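Local atomic coordinates of formate-dependent phosphoribosylglycinamide formyltransferase (Mycobacterium tuberculosis H37Rv, PDB entry 6KHR), a protein that belongs to the ATP-grasp family of nucleotide-dependent enzymes and assembles from two copies of a chain that combines a parallel sheet with antiparallel ones. Residues A[34-39]-A[60-65]; A[43-48]-A[332-337]; A[145-150]-A[215-220]; A[223-228]-A[293-298]. All blocks are in the same frame, centred on the assembly; numbering follows the deposited sequence.

Contact 1: residues A[34-39]-A[60-65]; sequences SAEPSR and GAPAHR
S38 OG, anti to its backbone N, is gripped by one hydrogen bond, to G33 O just before the segment. Between the segments a single weak bond crosses: A63 N points at S34 O at 3.3 Å and 168°, straight, though the oxygen's place is not fully sure. P62 N lies close as well, but the ring closure of proline leaves it no hydrogen to give, so A63 is the first residue of this helical turn whose N-H can answer. The S34 hydroxyl, OG anti to its own carbonyl carbon (chi1 -66°), comes obliquely to the H64 ring, S34 OG lying 3.3 Å from H64 CE1, and it bonds weakly to V55 O. The methyl of A61 sits over the centre of the same imidazole, 3.9 Å above its plane. Both segments follow neighbouring strands of the parallel sheet, 28-32 and 51-56, so in this Rossmann-like domain the contact joins the turns that follow the carboxyl ends of two neighbouring strands, each leading into a helix. Small residues let the helix starts close up: A63 CB packs at 3.9 Å from R39 CA and at 3.7 Å from S38 OG. E36, bent at chi2, brings OE2 to 3.8 Å from P62 CG, crossing the proline obliquely. The extended R39 chain runs past A63 and carries its NH2 to Q46 OE1 of the second subunit.

Contact 2: residues A[43-48]-A[332-337]; sequences IALQGL and AILGLA
Apolar packing alone joins the two helix ends; no hydrogen bond crosses between them. L334 is the centre of it. Its CG lies 4.0 Å from L45 CD2, the two leucines crossing obliquely, and its CD1 meets L48 CD1 at 3.9 Å as those chains slide past each other in opposite directions. L48 also touches L336 tip to tip, CD1 to CD1 at 4.1 Å, while L45 CD1 approaches I333 CD1 more loosely at 4.4 Å. All four leucines hold CG anti to the carbonyl carbon and CD1 extended by a near-anti chi2, sending methyl tips across the gap; L45 uses its other branch, CD2, on L334.

Backbone bonding shapes the second segment. G335 leaves the helix with positive phi (76°), which suits glycine, and closes a Schellman motif, with G335 N bonded to A332 O at 3.1 Å; the reversal brings L336 round to the same leucine cluster as L334.

A330 on helix 325-334 touches L45 and L48, V29 of strand 28-32 touches L45, I333 and L334, and F92 of strand 92-95 meets I333 and L334, so helices 36-47 and 325-334 meet over the parallel sheet, with L375 of the second subunit against L336.

Contact 3: residues A[145-150]-A[215-220]; sequences PTAPFW and CAESVV
The indole of W150 presents its six-membered edge to S218, whose OG lies in the ring plane, 3.5 Å from W150 CZ3, while V161, H164 and A165 of helix 155-165 touch the W150 side chain. The F149 ring, on the other side of the strand, has T146 OG1 and A147 O at its edge and in its plane, and touches R135 and A139 of helix 131-141. This is an antiparallel strand pair within the ATP-grasp domain: 149-152 is an outermost strand of a three-stranded sheet, and 214-217 the middle one. F149 faces E217 as a non-hydrogen-bonded pair; W150 and A216 form the hydrogen-bonded pair, with W150 N giving to A216 O and A216 N to W150 O, the latter nearly along the carbonyl axis. Just past the paired residues S218 N extends the hydrogen bonding, reaching P148 O at 2.8 Å and 164°; proline has no N-H to return, but its carbonyl accepts as well as any. A small residue suits position 216, since its methyl shares a face with the bulky W150. F149 takes the crowded chi1 of 69°, between N and carbonyl carbon, which swings its ring away from strand 214-217, so that only its CB stays beside E217 CG at 3.8 Å. At the loop end the A147 methyl meets V220 CG2 at 3.7 Å, and P148 CB packs 3.7 Å from S218 CB.

Contact 4: residues A[223-228]-A[293-298]; sequences EFLVTM and ELMING
A classic beta bulge starts this antiparallel pairing of strands 224-235 and 288-297, neighbours in the large antiparallel sheet of the ATP-grasp protein: E223 and F224 both face I296. I296 O therefore takes two donors, E223 N at 2.7 Å and F224 N at 3.1 Å, the latter on a lone pair in the carbonyl plane. The regular pattern follows, with F224 opposite I296 and V226 opposite L294 as hydrogen-bonded pairs; I296 N gives to F224 O and L294 N to V226 O, each nearly along the C=O axis. The face carrying F224, V226, L294 and I296 is apolar, as suits the side toward helix 267-284, whose A273 touches L294 and M228. There M228, bent at chi2 and chi3, lays CG 3.5 Å from L294 CD1, and V226 CG2 meets I296 CD1 at 4.2 Å. On the other face L225 and M295 lie side by side, pointing the same way, with L225 CD2 3.8 Å from M295 CG. Beyond them comes a polar pair. E293 folds at chi2 (-55°), and T227 OG1 gives to E293 OE1 at 2.7 Å, on that oxygen's syn lone pair; H249 NE2 holds OE2, and T227 OG1 is also bonded to S313 OG, a network that probably favours the charged carboxylate. At the bulge end G298, with the positive phi glycine tolerates, offers N to E223 OE2 in a weak bond of 2.8 Å.

In the fold
From the N terminus the chain first closes contact 1, a short loop of twenty residues running through strand 51-56 between two helix starts of the parallel sheet. Contact 2 opens before that loop is shut, on the same helix 36-47, so the two cross; it closes only when helix 325-334 returns to the N-terminal domain. Within its long span contacts 3 and 4 follow in series, each bridging 64 intervening residues. Their segments adjoin in the sequence, strand 214-217 leading into strand 224-235, with centres about 15 Å apart. Contacts 1 and 2, which reach the second subunit, lie across the chain's centre from contacts 3 and 4.

Contact 1: residues A[34-39]-A[60-65]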
loop_
_atom_site.group_PDB
_atom_site.type_symbol
_atom_site.label_atom_id
_atom_site.label_comp_id
_atom_site.label_asym_id
_atom_site.label_seq_id
_atom_site.Cartn_x
_atom_site.Cartn_y
_atom_site.Cartn_z
ATOM N N SER A 34 -4.646 15.027 8.798
ATOM C CA SER A 34 -3.333 14.390 8.596
ATOM C C SER A 34 -3.168 13.246 9.570
ATOM O O SER A 34 -2.088 13.066 10.063
ATOM C CB SER A 34 -2.238 15.354 8.765
ATOM O OG SER A 34 -2.290 16.307 7.746
ATOM N N ALA A 35 -4.193 12.428 9.713
ATOM C CA ALA A 35 -4.107 11.271 10.617
ATOM C C ALA A 35 -3.540 10.053 9.891
ATOM O O ALA A 35 -2.991 10.173 8.830
ATOM C CB ALA A 35 -5.447 10.987 11.218
ATOM N N GLU A 36 -3.754 8.880 10.447
ATOM C CA GLU A 36 -3.099 7.694 9.869
ATOM C C GLU A 36 -3.486 7.427 8.429
ATOM O O GLU A 36 -2.574 7.336 7.637
ATOM C CB GLU A 36 -3.039 6.507 10.808
ATOM C CG GLU A 36 -1.885 6.649 11.771
ATOM C CD GLU A 36 -2.244 7.350 13.065
ATOM O OE1 GLU A 36 -3.417 7.684 13.234
ATOM O OE2 GLU A 36 -1.349 7.550 13.892
ATOM N N PRO A 37 -4.854 7.260 7.857
ATOM C CA PRO A 37 -5.311 6.997 6.485
ATOM C C PRO A 37 -4.982 8.138 5.548
ATOM O O PRO A 37 -4.801 7.920 4.341
ATOM C CB PRO A 37 -6.827 6.801 6.640
ATOM C CG PRO A 37 -7.049 6.515 8.068
ATOM C CD PRO A 37 -5.990 7.297 8.798
ATOM N N SER A 38 -4.899 9.354 6.094
ATOM C CA SER A 38 -4.381 10.492 5.347
ATOM C C SER A 38 -2.953 10.232 4.856
ATOM O O SER A 38 -2.575 10.698 3.774
ATOM C CB SER A 38 -4.451 11.731 6.236
ATOM O OG SER A 38 -4.215 12.919 5.513
ATOM N N ARG A 39 -2.153 9.472 5.614
ATOM C CA ARG A 39 -0.785 9.212 5.178
ATOM C C ARG A 39 -0.743 8.231 4.012
ATOM O O ARG A 39 -0.009 8.443 3.041
ATOM C CB ARG A 39 0.069 8.693 6.336
ATOM C CG ARG A 39 1.456 8.246 5.898
ATOM C CD ARG A 39 2.278 7.570 6.997
ATOM N NE ARG A 39 3.532 7.036 6.460
ATOM C CZ ARG A 39 3.717 5.762 6.117
ATOM N NH1 ARG A 39 2.733 4.876 6.274
ATOM N NH2 ARG A 39 4.888 5.369 5.627
ATOM N N GLY A 60 2.944 17.732 14.690
ATOM C CA GLY A 60 3.463 16.462 14.222
ATOM C C GLY A 60 2.397 15.522 13.699
ATOM O O GLY A 60 2.128 14.487 14.313
ATOM N N ALA A 61 1.788 15.858 12.579
ATOM C CA ALA A 61 0.758 14.888 12.251
ATOM C C ALA A 61 1.294 13.849 11.264
ATOM O O ALA A 61 2.249 14.120 10.533
ATOM C CB ALA A 61 -0.459 15.597 11.669
ATOM N N PRO A 62 0.710 12.640 11.234
ATOM C CA PRO A 62 1.301 11.548 10.425
ATOM C C PRO A 62 1.559 11.855 8.951
ATOM O O PRO A 62 2.654 11.558 8.457
ATOM C CB PRO A 62 0.279 10.413 10.594
ATOM C CG PRO A 62 -0.305 10.641 11.942
ATOM C CD PRO A 62 -0.325 12.141 12.159
ATOM N N ALA A 63 0.587 12.424 8.227
ATOM C CA ALA A 63 0.814 12.711 6.811
ATOM C C ALA A 63 1.772 13.878 6.587
ATOM O O ALA A 63 2.295 14.029 5.480
ATOM C CB ALA A 63 -0.519 12.975 6.098
ATOM N N HIS A 64 2.017 14.705 7.611
ATOM C CA HIS A 64 3.022 15.764 7.505
ATOM C C HIS A 64 4.396 15.214 7.153
ATOM O O HIS A 64 5.159 15.876 6.435
ATOM C CB HIS A 64 3.118 16.547 8.817
ATOM C CG HIS A 64 1.980 17.488 9.055
ATOM N ND1 HIS A 64 0.834 17.486 8.287
ATOM C CD2 HIS A 64 1.810 18.471 9.974
ATOM C CE1 HIS A 64 0.013 18.423 8.721
ATOM N NE2 HIS A 64 0.581 19.038 9.743
ATOM N N ARG A 65 4.726 14.011 7.638
ATOM C CA ARG A 65 6.095 13.508 7.555
ATOM C C ARG A 65 6.492 13.183 6.120
ATOM O O ARG A 65 7.645 13.398 5.723
ATOM C CB ARG A 65 6.254 12.274 8.445
ATOM C CG ARG A 65 7.555 12.239 9.259
ATOM C CD ARG A 65 8.815 12.098 8.380
ATOM N NE ARG A 65 9.914 12.964 8.825
ATOM C CZ ARG A 65 10.403 13.991 8.130
ATOM N NH1 ARG A 65 9.906 14.295 6.934
ATOM N NH2 ARG A 65 11.400 14.718 8.627
#

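Contact 2: residues A[43-48]-A[332-337]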
loop_
_atom_site.group_PDB
_atom_site.type_symbol
_atom_site.label_atom_id
_atom_site.label_comp_id
_atom_site.label_asym_id
_atom_site.label_seq_id
_atom_site.Cartn_x
_atom_site.Cartn_y
_atom_site.Cartn_z
ATOM N N ILE A 43 0.644 8.694 0.126
ATOM C CA ILE A 43 1.555 7.844 -0.627
ATOM C C ILE A 43 0.922 7.484 -1.959
ATOM O O ILE A 43 1.523 7.672 -3.021
ATOM C CB ILE A 43 1.911 6.592 0.195
ATOM C CG1 ILE A 43 2.844 6.947 1.348
ATOM C CG2 ILE A 43 2.480 5.487 -0.691
ATOM C CD1 ILE A 43 2.930 5.841 2.407
ATOM N N ALA A 44 -0.324 7.003 -1.918
ATOM C CA ALA A 44 -1.011 6.605 -3.141
ATOM C C ALA A 44 -0.997 7.734 -4.161
ATOM O O ALA A 44 -0.606 7.530 -5.313
ATOM C CB ALA A 44 -2.437 6.169 -2.828
ATOM N N LEU A 45 -1.383 8.944 -3.737
ATOM C CA LEU A 45 -1.454 10.073 -4.660
ATOM C C LEU A 45 -0.087 10.429 -5.223
ATOM O O LEU A 45 0.003 11.006 -6.315
ATOM C CB LEU A 45 -2.035 11.291 -3.950
ATOM C CG LEU A 45 -3.534 11.310 -3.732
ATOM C CD1 LEU A 45 -3.874 12.382 -2.727
ATOM C CD2 LEU A 45 -4.198 11.569 -5.051
ATOM N N GLN A 46 0.986 10.119 -4.482
ATOM C CA GLN A 46 2.319 10.472 -4.946
ATOM C C GLN A 46 2.835 9.463 -5.949
ATOM O O GLN A 46 3.600 9.831 -6.846
ATOM C CB GLN A 46 3.271 10.610 -3.764
ATOM C CG GLN A 46 3.103 11.928 -3.022
ATOM C CD GLN A 46 3.861 11.934 -1.712
ATOM O OE1 GLN A 46 4.398 10.905 -1.305
ATOM N NE2 GLN A 46 3.909 13.085 -1.044
ATOM N N GLY A 47 2.397 8.205 -5.838
ATOM C CA GLY A 47 2.709 7.229 -6.867
ATOM C C GLY A 47 2.095 7.584 -8.210
ATOM O O GLY A 47 2.653 7.253 -9.260
ATOM N N LEU A 48 0.943 8.250 -8.199
ATOM C CA LEU A 48 0.284 8.638 -9.437
ATOM C C LEU A 48 0.778 9.980 -9.944
ATOM O O LEU A 48 0.251 10.473 -10.942
ATOM C CB LEU A 48 -1.235 8.691 -9.245
ATOM C CG LEU A 48 -2.032 7.436 -8.887
ATOM C CD1 LEU A 48 -3.486 7.782 -8.473
ATOM C CD2 LEU A 48 -2.043 6.471 -10.044
ATOM N N ALA A 332 -9.969 8.145 -7.424
ATOM C CA ALA A 332 -11.245 8.871 -7.486
ATOM C C ALA A 332 -11.042 10.381 -7.408
ATOM O O ALA A 332 -11.669 11.136 -8.157
ATOM C CB ALA A 332 -12.173 8.412 -6.359
ATOM N N ILE A 333 -10.189 10.838 -6.487
ATOM C CA ILE A 333 -9.870 12.259 -6.371
ATOM C C ILE A 333 -9.424 12.809 -7.715
ATOM O O ILE A 333 -9.835 13.898 -8.130
ATOM C CB ILE A 333 -8.781 12.477 -5.306
ATOM C CG1 ILE A 333 -9.347 12.323 -3.905
ATOM C CG2 ILE A 333 -8.104 13.832 -5.476
ATOM C CD1 ILE A 333 -8.275 12.142 -2.910
ATOM N N LEU A 334 -8.558 12.073 -8.399
ATOM C CA LEU A 334 -7.950 12.529 -9.633
ATOM C C LEU A 334 -8.770 12.163 -10.864
ATOM O O LEU A 334 -8.364 12.509 -11.980
ATOM C CB LEU A 334 -6.527 11.952 -9.758
ATOM C CG LEU A 334 -5.450 12.337 -8.727
ATOM C CD1 LEU A 334 -4.169 11.590 -9.025
ATOM C CD2 LEU A 334 -5.179 13.845 -8.676
ATOM N N GLY A 335 -9.887 11.454 -10.699
ATOM C CA GLY A 335 -10.768 11.181 -11.830
ATOM C C GLY A 335 -10.255 10.117 -12.769
ATOM O O GLY A 335 -10.441 10.221 -13.987
ATOM N N LEU A 336 -9.615 9.093 -12.237
ATOM C CA LEU A 336 -9.063 8.013 -13.031
ATOM C C LEU A 336 -9.900 6.742 -12.865
ATOM O O LEU A 336 -10.682 6.601 -11.920
ATOM C CB LEU A 336 -7.602 7.764 -12.627
ATOM C CG LEU A 336 -6.722 9.019 -12.677
ATOM C CD1 LEU A 336 -5.386 8.798 -11.961
ATOM C CD2 LEU A 336 -6.494 9.461 -14.122
ATOM N N ALA A 337 -9.708 5.809 -13.795
ATOM C CA ALA A 337 -10.432 4.545 -13.786
ATOM C C ALA A 337 -10.081 3.698 -12.567
ATOM O O ALA A 337 -8.970 3.761 -12.030
ATOM C CB ALA A 337 -10.132 3.757 -15.058
#

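Contact 3: residues A[145-150]-A[215-220]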
loop_
_atom_site.group_PDB
_atom_site.type_symbol
_atom_site.label_atom_id
_atom_site.label_comp_id
_atom_site.label_asym_id
_atom_site.label_seq_id
_atom_site.Cartn_x
_atom_site.Cartn_y
_atom_site.Cartn_z
ATOM N N PRO A 145 -34.547 1.751 3.997
ATOM C CA PRO A 145 -35.012 1.064 5.206
ATOM C C PRO A 145 -34.001 1.222 6.334
ATOM O O PRO A 145 -32.804 0.995 6.153
ATOM C CB PRO A 145 -35.110 -0.402 4.761
ATOM C CG PRO A 145 -33.986 -0.538 3.749
ATOM C CD PRO A 145 -33.845 0.828 3.078
ATOM N N THR A 146 -34.493 1.686 7.448
ATOM C CA THR A 146 -33.664 1.829 8.650
ATOM C C THR A 146 -34.393 1.193 9.819
ATOM O O THR A 146 -35.473 0.680 9.649
ATOM C CB THR A 146 -33.480 3.295 9.019
ATOM O OG1 THR A 146 -34.743 3.916 8.897
ATOM C CG2 THR A 146 -32.580 4.030 8.071
ATOM N N ALA A 147 -33.750 1.197 10.967
ATOM C CA ALA A 147 -34.401 0.738 12.200
ATOM C C ALA A 147 -35.325 1.867 12.623
ATOM O O ALA A 147 -34.984 3.003 12.409
ATOM C CB ALA A 147 -33.363 0.498 13.249
ATOM N N PRO A 148 -36.519 1.587 13.149
ATOM C CA PRO A 148 -37.422 2.637 13.572
ATOM C C PRO A 148 -36.758 3.629 14.529
ATOM O O PRO A 148 -36.198 3.221 15.469
ATOM C CB PRO A 148 -38.490 1.820 14.275
ATOM C CG PRO A 148 -38.505 0.569 13.494
ATOM C CD PRO A 148 -37.051 0.268 13.302
ATOM N N PHE A 149 -36.870 4.914 14.235
ATOM C CA PHE A 149 -36.189 5.905 15.086
ATOM C C PHE A 149 -37.042 7.150 15.248
ATOM O O PHE A 149 -37.834 7.451 14.402
ATOM C CB PHE A 149 -34.868 6.288 14.445
ATOM C CG PHE A 149 -35.043 7.074 13.184
ATOM C CD1 PHE A 149 -35.141 6.440 11.966
ATOM C CD2 PHE A 149 -35.121 8.449 13.216
ATOM C CE1 PHE A 149 -35.307 7.164 10.802
ATOM C CE2 PHE A 149 -35.292 9.174 12.050
ATOM C CZ PHE A 149 -35.385 8.528 10.847
ATOM N N TRP A 150 -36.905 7.803 16.388
ATOM C CA TRP A 150 -37.672 9.031 16.684
ATOM C C TRP A 150 -36.753 10.060 17.316
ATOM O O TRP A 150 -35.904 9.683 18.079
ATOM C CB TRP A 150 -38.818 8.728 17.644
ATOM C CG TRP A 150 -39.800 7.746 17.115
ATOM C CD1 TRP A 150 -40.943 8.018 16.442
ATOM C CD2 TRP A 150 -39.694 6.322 17.162
ATOM N NE1 TRP A 150 -41.562 6.859 16.086
ATOM C CE2 TRP A 150 -40.808 5.806 16.496
ATOM C CE3 TRP A 150 -38.745 5.439 17.659
ATOM C CZ2 TRP A 150 -41.018 4.448 16.351
ATOM C CZ3 TRP A 150 -38.950 4.095 17.524
ATOM C CH2 TRP A 150 -40.075 3.610 16.881
ATOM N N CYS A 215 -32.400 11.254 20.341
ATOM C CA CYS A 215 -32.798 10.281 19.334
ATOM C C CYS A 215 -33.154 8.942 19.968
ATOM O O CYS A 215 -32.367 8.380 20.738
ATOM C CB CYS A 215 -31.677 10.090 18.321
ATOM S SG CYS A 215 -32.118 8.892 17.098
ATOM N N ALA A 216 -34.320 8.416 19.614
ATOM C CA ALA A 216 -34.787 7.134 20.119
ATOM C C ALA A 216 -34.851 6.130 18.976
ATOM O O ALA A 216 -35.433 6.421 17.928
ATOM C CB ALA A 216 -36.158 7.267 20.780
ATOM N N GLU A 217 -34.263 4.951 19.187
ATOM C CA GLU A 217 -34.199 3.901 18.177
ATOM C C GLU A 217 -34.793 2.614 18.725
ATOM O O GLU A 217 -34.485 2.211 19.851
ATOM C CB GLU A 217 -32.761 3.643 17.721
ATOM C CG GLU A 217 -32.239 4.637 16.699
ATOM C CD GLU A 217 -30.984 4.146 16.004
ATOM O OE1 GLU A 217 -29.905 4.748 16.204
ATOM O OE2 GLU A 217 -31.078 3.148 15.261
ATOM N N SER A 218 -35.650 1.980 17.934
ATOM C CA SER A 218 -36.069 0.619 18.224
ATOM C C SER A 218 -34.944 -0.337 17.862
ATOM O O SER A 218 -34.233 -0.135 16.873
ATOM C CB SER A 218 -37.336 0.262 17.453
ATOM O OG SER A 218 -38.480 0.685 18.166
ATOM N N VAL A 219 -34.779 -1.374 18.677
ATOM C CA VAL A 219 -33.670 -2.302 18.528
ATOM C C VAL A 219 -34.115 -3.508 17.719
ATOM O O VAL A 219 -35.166 -4.106 17.988
ATOM C CB VAL A 219 -33.134 -2.733 19.891
ATOM C CG1 VAL A 219 -31.871 -3.551 19.705
ATOM C CG2 VAL A 219 -32.856 -1.523 20.694
ATOM N N VAL A 220 -33.307 -3.862 16.726
ATOM C CA VAL A 220 -33.614 -4.928 15.786
ATOM C C VAL A 220 -32.532 -5.989 15.880
ATOM O O VAL A 220 -31.382 -5.709 16.225
ATOM C CB VAL A 220 -33.728 -4.406 14.337
ATOM C CG1 VAL A 220 -34.682 -5.282 13.544
ATOM C CG2 VAL A 220 -34.167 -2.948 14.316
#

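Contact 4: residues A[223-228]-A[293-298]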
loop_
_atom_site.group_PDB
_atom_site.type_symbol
_atom_site.label_atom_id
_atom_site.label_comp_id
_atom_site.label_asym_id
_atom_site.label_seq_id
_atom_site.Cartn_x
_atom_site.Cartn_y
_atom_site.Cartn_z
ATOM N N GLU A 223 -27.441 -9.868 12.448
ATOM C CA GLU A 223 -26.428 -10.897 12.218
ATOM C C GLU A 223 -25.073 -10.213 12.039
ATOM O O GLU A 223 -24.181 -10.343 12.882
ATOM C CB GLU A 223 -26.809 -11.701 10.977
ATOM C CG GLU A 223 -26.732 -13.197 11.022
ATOM C CD GLU A 223 -27.288 -13.793 9.732
ATOM O OE1 GLU A 223 -26.544 -14.458 8.983
ATOM O OE2 GLU A 223 -28.479 -13.575 9.451
ATOM N N PHE A 224 -24.918 -9.466 10.947
ATOM C CA PHE A 224 -23.662 -8.815 10.588
ATOM C C PHE A 224 -23.802 -7.304 10.506
ATOM O O PHE A 224 -24.783 -6.787 9.966
ATOM C CB PHE A 224 -23.136 -9.254 9.213
ATOM C CG PHE A 224 -23.423 -10.666 8.866
ATOM C CD1 PHE A 224 -22.902 -11.699 9.622
ATOM C CD2 PHE A 224 -24.172 -10.967 7.744
ATOM C CE1 PHE A 224 -23.145 -13.009 9.281
ATOM C CE2 PHE A 224 -24.428 -12.282 7.402
ATOM C CZ PHE A 224 -23.912 -13.302 8.172
ATOM N N LEU A 225 -22.797 -6.610 11.010
ATOM C CA LEU A 225 -22.473 -5.292 10.508
ATOM C C LEU A 225 -21.635 -5.444 9.242
ATOM O O LEU A 225 -20.759 -6.309 9.148
ATOM C CB LEU A 225 -21.725 -4.485 11.558
ATOM C CG LEU A 225 -22.500 -4.452 12.874
ATOM C CD1 LEU A 225 -21.759 -3.641 13.934
ATOM C CD2 LEU A 225 -23.935 -3.962 12.694
ATOM N N VAL A 226 -21.925 -4.609 8.253
ATOM C CA VAL A 226 -21.285 -4.706 6.947
ATOM C C VAL A 226 -20.963 -3.309 6.441
ATOM O O VAL A 226 -21.785 -2.390 6.532
ATOM C CB VAL A 226 -22.173 -5.481 5.952
ATOM C CG1 VAL A 226 -21.864 -5.085 4.527
ATOM C CG2 VAL A 226 -21.953 -6.977 6.138
ATOM N N THR A 227 -19.754 -3.145 5.916
ATOM C CA THR A 227 -19.371 -1.921 5.231
ATOM C C THR A 227 -19.377 -2.148 3.717
ATOM O O THR A 227 -18.672 -3.024 3.210
ATOM C CB THR A 227 -18.005 -1.437 5.702
ATOM O OG1 THR A 227 -18.033 -1.242 7.123
ATOM C CG2 THR A 227 -17.648 -0.119 5.006
ATOM N N MET A 228 -20.199 -1.363 3.012
ATOM C CA MET A 228 -20.221 -1.318 1.549
ATOM C C MET A 228 -19.384 -0.131 1.108
ATOM O O MET A 228 -19.754 1.021 1.368
ATOM C CB MET A 228 -21.640 -1.181 1.013
ATOM C CG MET A 228 -22.583 -2.275 1.423
ATOM S SD MET A 228 -22.263 -3.769 0.472
ATOM C CE MET A 228 -22.330 -3.033 -1.177
ATOM N N GLU A 293 -22.705 2.070 5.761
ATOM C CA GLU A 293 -22.854 1.149 6.870
ATOM C C GLU A 293 -24.234 0.512 6.852
ATOM O O GLU A 293 -25.250 1.213 6.751
ATOM C CB GLU A 293 -22.589 1.867 8.191
ATOM C CG GLU A 293 -21.114 2.192 8.393
ATOM C CD GLU A 293 -20.205 0.955 8.291
ATOM O OE1 GLU A 293 -19.002 1.117 7.989
ATOM O OE2 GLU A 293 -20.681 -0.178 8.521
ATOM N N LEU A 294 -24.262 -0.819 6.940
ATOM C CA LEU A 294 -25.501 -1.584 6.924
ATOM C C LEU A 294 -25.528 -2.617 8.052
ATOM O O LEU A 294 -24.498 -3.048 8.573
ATOM C CB LEU A 294 -25.715 -2.294 5.577
ATOM C CG LEU A 294 -25.496 -1.492 4.306
ATOM C CD1 LEU A 294 -25.593 -2.418 3.120
ATOM C CD2 LEU A 294 -26.539 -0.422 4.227
ATOM N N MET A 295 -26.749 -2.988 8.419
ATOM C CA MET A 295 -27.062 -4.036 9.380
ATOM C C MET A 295 -27.853 -5.112 8.658
ATOM O O MET A 295 -28.778 -4.809 7.910
ATOM C CB MET A 295 -27.876 -3.481 10.558
ATOM C CG MET A 295 -27.160 -2.386 11.324
ATOM S SD MET A 295 -28.179 -1.613 12.601
ATOM C CE MET A 295 -28.950 -0.274 11.695
ATOM N N ILE A 296 -27.498 -6.368 8.880
ATOM C CA ILE A 296 -28.024 -7.473 8.090
ATOM C C ILE A 296 -28.515 -8.561 9.022
ATOM O O ILE A 296 -27.843 -8.913 9.997
ATOM C CB ILE A 296 -26.971 -8.033 7.107
ATOM C CG1 ILE A 296 -26.390 -6.876 6.286
ATOM C CG2 ILE A 296 -27.577 -9.130 6.192
ATOM C CD1 ILE A 296 -25.945 -7.249 4.923
ATOM N N ASN A 297 -29.682 -9.082 8.720
ATOM C CA ASN A 297 -30.273 -10.193 9.428
ATOM C C ASN A 297 -30.916 -11.056 8.346
ATOM O O ASN A 297 -32.063 -10.858 7.978
ATOM C CB ASN A 297 -31.279 -9.726 10.468
ATOM C CG ASN A 297 -31.718 -10.850 11.393
ATOM O OD1 ASN A 297 -31.146 -11.947 11.386
ATOM N ND2 ASN A 297 -32.739 -10.584 12.198
ATOM N N GLY A 298 -30.145 -11.984 7.796
ATOM C CA GLY A 298 -30.630 -12.850 6.739
ATOM C C GLY A 298 -31.006 -12.099 5.489
ATOM O O GLY A 298 -30.158 -11.684 4.708
#